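Local coordinates for protein phosphoribosylglycinamide synthetase (Anaerococcus prevotii, PDB 4DIM) that probably acts as an ATP-dependent ligase of the ATP-grasp type, binding ATP and a metal ion, as in phosphoribosylglycinamide synthetases, at residues A[27-39]-A[47-59]. Residues are numbered along the deposited sequence; the frame is centred on the assembly and turned at random.
Sequences KELGIHTIAGTMP and NLADEISYMDISN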
ATOM      1  N   LYS A  27       0.894 -20.944  -6.361  1.00 89.67           N
ATOM      2  CA  LYS A  27       0.399 -22.181  -6.986  1.00 91.87           C
ATOM      3  C   LYS A  27       1.097 -22.393  -8.347  1.00 97.94           C
ATOM      4  O   LYS A  27       1.663 -23.456  -8.553  1.00100.75           O
ATOM      5  CB  LYS A  27      -1.135 -22.139  -7.170  1.00 94.14           C
ATOM      6  CG  LYS A  27      -1.751 -23.517  -7.388  1.00115.54           C
ATOM      7  CD  LYS A  27      -3.281 -23.509  -7.454  1.00123.93           C
ATOM      8  CE  LYS A  27      -3.864 -24.910  -7.344  1.00129.91           C
ATOM      9  NZ  LYS A  27      -5.156 -25.061  -8.089  1.00131.56           N
ATOM     10  N   GLU A  28       1.140 -21.359  -9.228  1.00 93.01           N
ATOM     11  CA  GLU A  28       1.796 -21.451 -10.543  1.00 94.54           C
ATOM     12  C   GLU A  28       3.272 -21.906 -10.416  1.00 98.23           C
ATOM     13  O   GLU A  28       3.773 -22.628 -11.278  1.00 98.86           O
ATOM     14  CB  GLU A  28       1.732 -20.107 -11.299  1.00 94.52           C
ATOM     15  CG  GLU A  28       0.379 -19.780 -11.915  1.00106.85           C
ATOM     16  CD  GLU A  28       0.367 -18.492 -12.726  1.00130.09           C
ATOM     17  OE1 GLU A  28       0.426 -18.568 -13.975  1.00136.16           O
ATOM     18  OE2 GLU A  28       0.357 -17.402 -12.110  1.00122.90           O
ATOM     19  N   LEU A  29       3.956 -21.468  -9.346  1.00 92.70           N
ATOM     20  CA  LEU A  29       5.339 -21.861  -9.057  1.00 92.29           C
ATOM     21  C   LEU A  29       5.485 -23.292  -8.492  1.00 95.53           C
ATOM     22  O   LEU A  29       6.597 -23.780  -8.413  1.00 96.48           O
ATOM     23  CB  LEU A  29       5.949 -20.898  -8.030  1.00 89.45           C
ATOM     24  CG  LEU A  29       6.246 -19.491  -8.491  1.00 90.81           C
ATOM     25  CD1 LEU A  29       6.679 -18.650  -7.333  1.00 89.58           C
ATOM     26  CD2 LEU A  29       7.319 -19.462  -9.530  1.00 90.70           C
ATOM     27  N   GLY A  30       4.398 -23.906  -8.050  1.00 92.32           N
ATOM     28  CA  GLY A  30       4.403 -25.226  -7.428  1.00 94.49           C
ATOM     29  C   GLY A  30       4.657 -25.204  -5.927  1.00 98.11           C
ATOM     30  O   GLY A  30       5.142 -26.192  -5.389  1.00101.15           O
ATOM     31  N   ILE A  31       4.294 -24.103  -5.224  1.00 91.88           N
ATOM     32  CA  ILE A  31       4.513 -23.917  -3.775  1.00 90.85           C
ATOM     33  C   ILE A  31       3.278 -24.399  -3.022  1.00 96.41           C
ATOM     34  O   ILE A  31       2.162 -24.166  -3.473  1.00 96.49           O
ATOM     35  CB  ILE A  31       4.843 -22.401  -3.450  1.00 89.59           C
ATOM     36  CG1 ILE A  31       6.146 -21.956  -4.108  1.00 88.90           C
ATOM     37  CG2 ILE A  31       4.888 -22.075  -1.938  1.00 89.24           C
ATOM     38  CD1 ILE A  31       6.459 -20.490  -3.889  1.00 92.53           C
ATOM     39  N   HIS A  32       3.483 -24.975  -1.834  1.00 95.24           N
ATOM     40  CA  HIS A  32       2.418 -25.452  -0.942  1.00 96.13           C
ATOM     41  C   HIS A  32       1.997 -24.283  -0.033  1.00 97.27           C
ATOM     42  O   HIS A  32       2.741 -23.886   0.867  1.00 97.51           O
ATOM     43  CB  HIS A  32       2.916 -26.656  -0.124  1.00100.76           C
ATOM     44  CG  HIS A  32       1.880 -27.224   0.783  1.00105.33           C
ATOM     45  ND1 HIS A  32       1.171 -28.358   0.440  1.00109.69           N
ATOM     46  CD2 HIS A  32       1.451 -26.782   1.986  1.00106.04           C
ATOM     47  CE1 HIS A  32       0.342 -28.574   1.448  1.00109.28           C
ATOM     48  NE2 HIS A  32       0.469 -27.641   2.394  1.00107.50           N
ATOM     49  N   THR A  33       0.830 -23.700  -0.282  1.00 90.77           N
ATOM     50  CA  THR A  33       0.455 -22.521   0.473  1.00 88.23           C
ATOM     51  C   THR A  33      -0.338 -22.882   1.734  1.00 92.00           C
ATOM     52  O   THR A  33      -1.070 -23.870   1.800  1.00 91.02           O
ATOM     53  CB  THR A  33      -0.257 -21.503  -0.411  1.00 97.28           C
ATOM     54  OG1 THR A  33      -1.350 -22.116  -1.087  1.00106.01           O
ATOM     55  CG2 THR A  33       0.669 -20.920  -1.436  1.00 95.81           C
ATOM     56  N   ILE A  34      -0.117 -22.064   2.756  1.00 88.71           N
ATOM     57  CA  ILE A  34      -0.757 -22.135   4.036  1.00 89.26           C
ATOM     58  C   ILE A  34      -1.366 -20.773   4.240  1.00 91.57           C
ATOM     59  O   ILE A  34      -0.625 -19.795   4.301  1.00 88.54           O
ATOM     60  CB  ILE A  34       0.248 -22.514   5.147  1.00 94.43           C
ATOM     61  CG1 ILE A  34       0.881 -23.890   4.890  1.00 97.28           C
ATOM     62  CG2 ILE A  34      -0.426 -22.473   6.528  1.00 96.26           C
ATOM     63  CD1 ILE A  34       2.281 -23.866   4.996  1.00101.44           C
ATOM     64  N   ALA A  35      -2.702 -20.700   4.281  1.00 90.37           N
ATOM     65  CA  ALA A  35      -3.418 -19.468   4.550  1.00 89.84           C
ATOM     66  C   ALA A  35      -3.416 -19.157   6.051  1.00 98.37           C
ATOM     67  O   ALA A  35      -4.085 -19.862   6.811  1.00 99.74           O
ATOM     68  CB  ALA A  35      -4.847 -19.587   4.053  1.00 90.91           C
ATOM     69  N   GLY A  36      -2.633 -18.151   6.465  1.00 96.68           N
ATOM     70  CA  GLY A  36      -2.600 -17.674   7.849  1.00 98.57           C
ATOM     71  C   GLY A  36      -3.769 -16.713   8.011  1.00103.35           C
ATOM     72  O   GLY A  36      -3.688 -15.576   7.541  1.00100.56           O
ATOM     73  N   THR A  37      -4.901 -17.168   8.578  1.00101.92           N
ATOM     74  CA  THR A  37      -6.081 -16.316   8.585  1.00102.23           C
ATOM     75  C   THR A  37      -7.035 -16.558   9.768  1.00112.81           C
ATOM     76  O   THR A  37      -6.757 -17.326  10.679  1.00113.51           O
ATOM     77  CB  THR A  37      -6.822 -16.521   7.241  1.00108.16           C
ATOM     78  OG1 THR A  37      -7.955 -15.654   7.178  1.00104.81           O
ATOM     79  CG2 THR A  37      -7.272 -17.980   7.011  1.00113.30           C
HETATM   80  N   MSE A  38      -8.146 -15.825   9.748  1.00113.69           N
HETATM   81  CA  MSE A  38      -9.193 -15.866  10.752  1.00118.09           C
HETATM   82  C   MSE A  38     -10.347 -16.712  10.154  1.00125.71           C
HETATM   83  O   MSE A  38     -10.430 -16.828   8.928  1.00123.47           O
HETATM   84  CB  MSE A  38      -9.601 -14.393  11.065  1.00120.43           C
HETATM   85  CG  MSE A  38      -9.775 -14.022  12.549  1.00129.96           C
HETATM   86 SE   MSE A  38      -8.413 -14.641  13.797  0.85140.43          SE
HETATM   87  CE  MSE A  38      -9.435 -14.513  15.491  1.00140.90           C
ATOM     88  N   PRO A  39     -11.211 -17.337  10.977  1.00128.45           N
ATOM     89  CA  PRO A  39     -12.304 -18.181  10.448  1.00132.02           C
ATOM     90  C   PRO A  39     -12.915 -17.809   9.084  1.00140.91           C
ATOM     91  O   PRO A  39     -12.949 -18.655   8.184  1.00141.30           O
ATOM     92  CB  PRO A  39     -13.383 -18.066  11.542  1.00136.19           C
ATOM     93  CG  PRO A  39     -12.708 -17.380  12.732  1.00139.70           C
ATOM     94  CD  PRO A  39     -11.239 -17.369  12.446  1.00132.42           C
ATOM     95  N   ASN A  47      -9.451 -21.643  -1.691  1.00129.45           N
ATOM     96  CA  ASN A  47      -9.525 -22.704  -2.684  1.00130.12           C
ATOM     97  C   ASN A  47      -8.183 -22.797  -3.440  1.00129.26           C
ATOM     98  O   ASN A  47      -7.887 -23.846  -4.010  1.00130.95           O
ATOM     99  CB  ASN A  47     -10.724 -22.498  -3.605  1.00133.69           C
ATOM    100  CG  ASN A  47     -12.043 -22.699  -2.857  1.00145.59           C
ATOM    101  OD1 ASN A  47     -12.258 -23.717  -2.172  1.00120.25           O
ATOM    102  ND2 ASN A  47     -12.963 -21.738  -2.954  1.00140.37           N
ATOM    103  N   LEU A  48      -7.354 -21.731  -3.402  1.00120.17           N
ATOM    104  CA  LEU A  48      -5.985 -21.749  -3.940  1.00117.22           C
ATOM    105  C   LEU A  48      -5.047 -22.329  -2.891  1.00116.16           C
ATOM    106  O   LEU A  48      -4.075 -22.995  -3.261  1.00117.20           O
ATOM    107  CB  LEU A  48      -5.473 -20.345  -4.346  1.00114.86           C
ATOM    108  CG  LEU A  48      -5.941 -19.776  -5.689  1.00119.30           C
ATOM    109  CD1 LEU A  48      -5.749 -18.237  -5.732  1.00118.75           C
ATOM    110  CD2 LEU A  48      -5.202 -20.447  -6.854  1.00120.48           C
ATOM    111  N   ALA A  49      -5.314 -22.051  -1.581  1.00107.35           N
ATOM    112  CA  ALA A  49      -4.465 -22.542  -0.481  1.00105.24           C
ATOM    113  C   ALA A  49      -4.574 -24.034  -0.279  1.00105.84           C
ATOM    114  O   ALA A  49      -5.676 -24.586  -0.310  1.00106.72           O
ATOM    115  CB  ALA A  49      -4.796 -21.839   0.825  1.00104.79           C
ATOM    116  N   ASP A  50      -3.426 -24.681  -0.045  1.00100.30           N
ATOM    117  CA  ASP A  50      -3.361 -26.117   0.238  1.00101.64           C
ATOM    118  C   ASP A  50      -3.733 -26.387   1.724  1.00103.22           C
ATOM    119  O   ASP A  50      -4.352 -27.407   2.027  1.00105.15           O
ATOM    120  CB  ASP A  50      -1.958 -26.676  -0.066  1.00104.98           C
ATOM    121  CG  ASP A  50      -1.518 -26.559  -1.510  1.00118.18           C
ATOM    122  OD1 ASP A  50      -1.834 -25.535  -2.140  1.00118.64           O
ATOM    123  OD2 ASP A  50      -0.800 -27.474  -1.993  1.00127.42           O
ATOM    124  N   GLU A  51      -3.346 -25.466   2.628  1.00 95.77           N
ATOM    125  CA  GLU A  51      -3.585 -25.542   4.070  1.00 96.10           C
ATOM    126  C   GLU A  51      -4.181 -24.227   4.605  1.00 95.80           C
ATOM    127  O   GLU A  51      -4.053 -23.191   3.963  1.00 89.38           O
ATOM    128  CB  GLU A  51      -2.235 -25.796   4.778  1.00 98.80           C
ATOM    129  CG  GLU A  51      -2.240 -26.779   5.922  1.00112.04           C
ATOM    130  CD  GLU A  51      -0.842 -27.296   6.195  1.00135.77           C
ATOM    131  OE1 GLU A  51      -0.247 -27.891   5.267  1.00129.44           O
ATOM    132  OE2 GLU A  51      -0.317 -27.059   7.309  1.00128.88           O
ATOM    133  N   ILE A  52      -4.822 -24.288   5.798  1.00 95.20           N
ATOM    134  CA  ILE A  52      -5.364 -23.130   6.503  1.00 93.53           C
ATOM    135  C   ILE A  52      -4.907 -23.228   7.905  1.00 97.08           C
ATOM    136  O   ILE A  52      -5.082 -24.282   8.498  1.00100.14           O
ATOM    137  CB  ILE A  52      -6.903 -23.001   6.444  1.00 97.44           C
ATOM    138  CG1 ILE A  52      -7.398 -23.086   4.977  1.00 97.86           C
ATOM    139  CG2 ILE A  52      -7.354 -21.679   7.133  1.00 96.40           C
ATOM    140  CD1 ILE A  52      -8.855 -22.991   4.763  1.00109.92           C
ATOM    141  N   SER A  53      -4.312 -22.155   8.436  1.00 91.56           N
ATOM    142  CA  SER A  53      -3.818 -22.084   9.818  1.00 92.55           C
ATOM    143  C   SER A  53      -4.518 -20.916  10.441  1.00 95.38           C
ATOM    144  O   SER A  53      -4.400 -19.794   9.949  1.00 92.95           O
ATOM    145  CB  SER A  53      -2.298 -21.938   9.871  1.00 95.80           C
ATOM    146  OG  SER A  53      -1.821 -22.170  11.186  1.00106.95           O
ATOM    147  N   TYR A  54      -5.365 -21.188  11.426  1.00 94.14           N
ATOM    148  CA  TYR A  54      -6.166 -20.151  12.018  1.00 92.71           C
ATOM    149  C   TYR A  54      -5.311 -19.367  12.998  1.00 97.27           C
ATOM    150  O   TYR A  54      -4.702 -19.946  13.894  1.00 99.45           O
ATOM    151  CB  TYR A  54      -7.419 -20.746  12.652  1.00 96.27           C
ATOM    152  CG  TYR A  54      -8.445 -21.235  11.647  1.00 98.43           C
ATOM    153  CD1 TYR A  54      -8.984 -22.510  11.739  1.00103.18           C
ATOM    154  CD2 TYR A  54      -8.962 -20.383  10.678  1.00 98.02           C
ATOM    155  CE1 TYR A  54      -9.980 -22.941  10.867  1.00104.55           C
ATOM    156  CE2 TYR A  54      -9.945 -20.808   9.789  1.00 99.33           C
ATOM    157  CZ  TYR A  54     -10.458 -22.088   9.886  1.00108.17           C
ATOM    158  OH  TYR A  54     -11.450 -22.514   9.025  1.00107.41           O
HETATM  159  N   MSE A  55      -5.196 -18.051  12.767  1.00 92.53           N
HETATM  160  CA  MSE A  55      -4.362 -17.178  13.589  1.00 91.67           C
HETATM  161  C   MSE A  55      -4.731 -15.746  13.385  1.00 98.83           C
HETATM  162  O   MSE A  55      -5.115 -15.375  12.282  1.00 98.26           O
HETATM  163  CB  MSE A  55      -2.856 -17.359  13.227  1.00 91.14           C
HETATM  164  CG  MSE A  55      -2.534 -17.137  11.716  1.00 92.00           C
HETATM  165 SE   MSE A  55      -0.673 -17.276  11.266  0.72 95.26          SE
HETATM  166  CE  MSE A  55      -0.323 -19.043  11.722  1.00 96.50           C
ATOM    167  N   ASP A  56      -4.583 -14.930  14.434  1.00 98.92           N
ATOM    168  CA  ASP A  56      -4.720 -13.480  14.343  1.00 97.85           C
ATOM    169  C   ASP A  56      -3.311 -12.970  13.971  1.00 99.02           C
ATOM    170  O   ASP A  56      -2.366 -13.018  14.780  1.00 98.85           O
ATOM    171  CB  ASP A  56      -5.275 -12.851  15.628  1.00101.79           C
ATOM    172  CG  ASP A  56      -5.268 -11.337  15.595  1.00114.67           C
ATOM    173  OD1 ASP A  56      -5.451 -10.756  14.471  1.00110.01           O
ATOM    174  OD2 ASP A  56      -5.070 -10.723  16.675  1.00125.07           O
ATOM    175  N   ILE A  57      -3.189 -12.549  12.711  1.00 91.90           N
ATOM    176  CA  ILE A  57      -1.933 -12.122  12.096  1.00 89.40           C
ATOM    177  C   ILE A  57      -1.443 -10.744  12.616  1.00 93.94           C
ATOM    178  O   ILE A  57      -0.273 -10.393  12.444  1.00 92.29           O
ATOM    179  CB  ILE A  57      -2.041 -12.133  10.553  1.00 89.73           C
ATOM    180  CG1 ILE A  57      -2.947 -10.975   9.990  1.00 88.25           C
ATOM    181  CG2 ILE A  57      -2.463 -13.547  10.053  1.00 89.09           C
ATOM    182  CD1 ILE A  57      -2.923 -10.871   8.443  1.00 81.11           C
ATOM    183  N   SER A  58      -2.322  -9.987  13.264  1.00 91.23           N
ATOM    184  CA  SER A  58      -1.967  -8.714  13.870  1.00 90.37           C
ATOM    185  C   SER A  58      -1.317  -8.910  15.255  1.00 94.13           C
ATOM    186  O   SER A  58      -0.902  -7.928  15.875  1.00 95.05           O
ATOM    187  CB  SER A  58      -3.225  -7.857  14.004  1.00 93.40           C
ATOM    188  OG  SER A  58      -4.094  -8.416  14.974  1.00 98.73           O
ATOM    189  N   ASN A  59      -1.249 -10.156  15.742  1.00 89.73           N
ATOM    190  CA  ASN A  59      -0.705 -10.483  17.034  1.00 92.35           C
ATOM    191  C   ASN A  59       0.636 -11.156  16.809  1.00 96.91           C
ATOM    192  O   ASN A  59       0.687 -12.368  16.623  1.00 96.32           O
ATOM    193  CB  ASN A  59      -1.711 -11.365  17.756  1.00 94.83           C
ATOM    194  CG  ASN A  59      -1.454 -11.589  19.217  1.00113.44           C
ATOM    195  OD1 ASN A  59      -0.442 -11.151  19.776  1.00 99.77           O
ATOM    196  ND2 ASN A  59      -2.401 -12.269  19.872  1.00112.14           N
TER
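Ala35 and Ile52 sit side by side on strands 32-37 and 51-54, the two parallel strands of a right-handed beta-alpha-beta crossover through helix 43-48, at one border of a four-stranded parallel sheet of order 3-2-1-4, as in the N-terminal domain of ATP-grasp enzymes. A ladder of backbone bonds joins them: Glu51 N gives to Thr33 O, Ala35 N to Glu51 O, Ser53 N to Ala35 O, Thr37 N to Ser53 O, and Met55 N closes it on Thr37 O at 2.7 Å.

Polar side chains gather where the ladder begins. His32 NE2 donates to Glu51 OE1 over 3.0 Å, on the anti side of a carboxylate turned 67° from the ring, while Arg9 of the adjoining strand 9-13 forms a salt bridge with Glu51 OE2. With CG anti to the backbone N (chi1 -179°), the imidazole reaches across to lay one face against Asp50, whose CB makes a CH-pi contact 3.5 Å from the ring centroid. A leucine in place of His32 would probably leave Glu51 OE1 without this N-H donor and its carboxylate held less firmly in rotation.

Carbon-to-carbon contacts lie on both faces of the pair. Ile34 CG1 lies along Glu51 CB, 3.7 Å away, using the aliphatic root of an acidic side chain; on the opposite face, with Ile52 and Thr37, small Ala35 meets Ala49 CB to CB, and both touch Tyr23 of helix 20-29. Gly36, with no side chain, brings its CA alongside CG of Met55, a selenomethionine here. Beyond it, Thr37 CG2 packs against Ile52 CG2 at 3.7 Å, and Tyr54 CE2 comes within 3.6 Å of Pro39 CA.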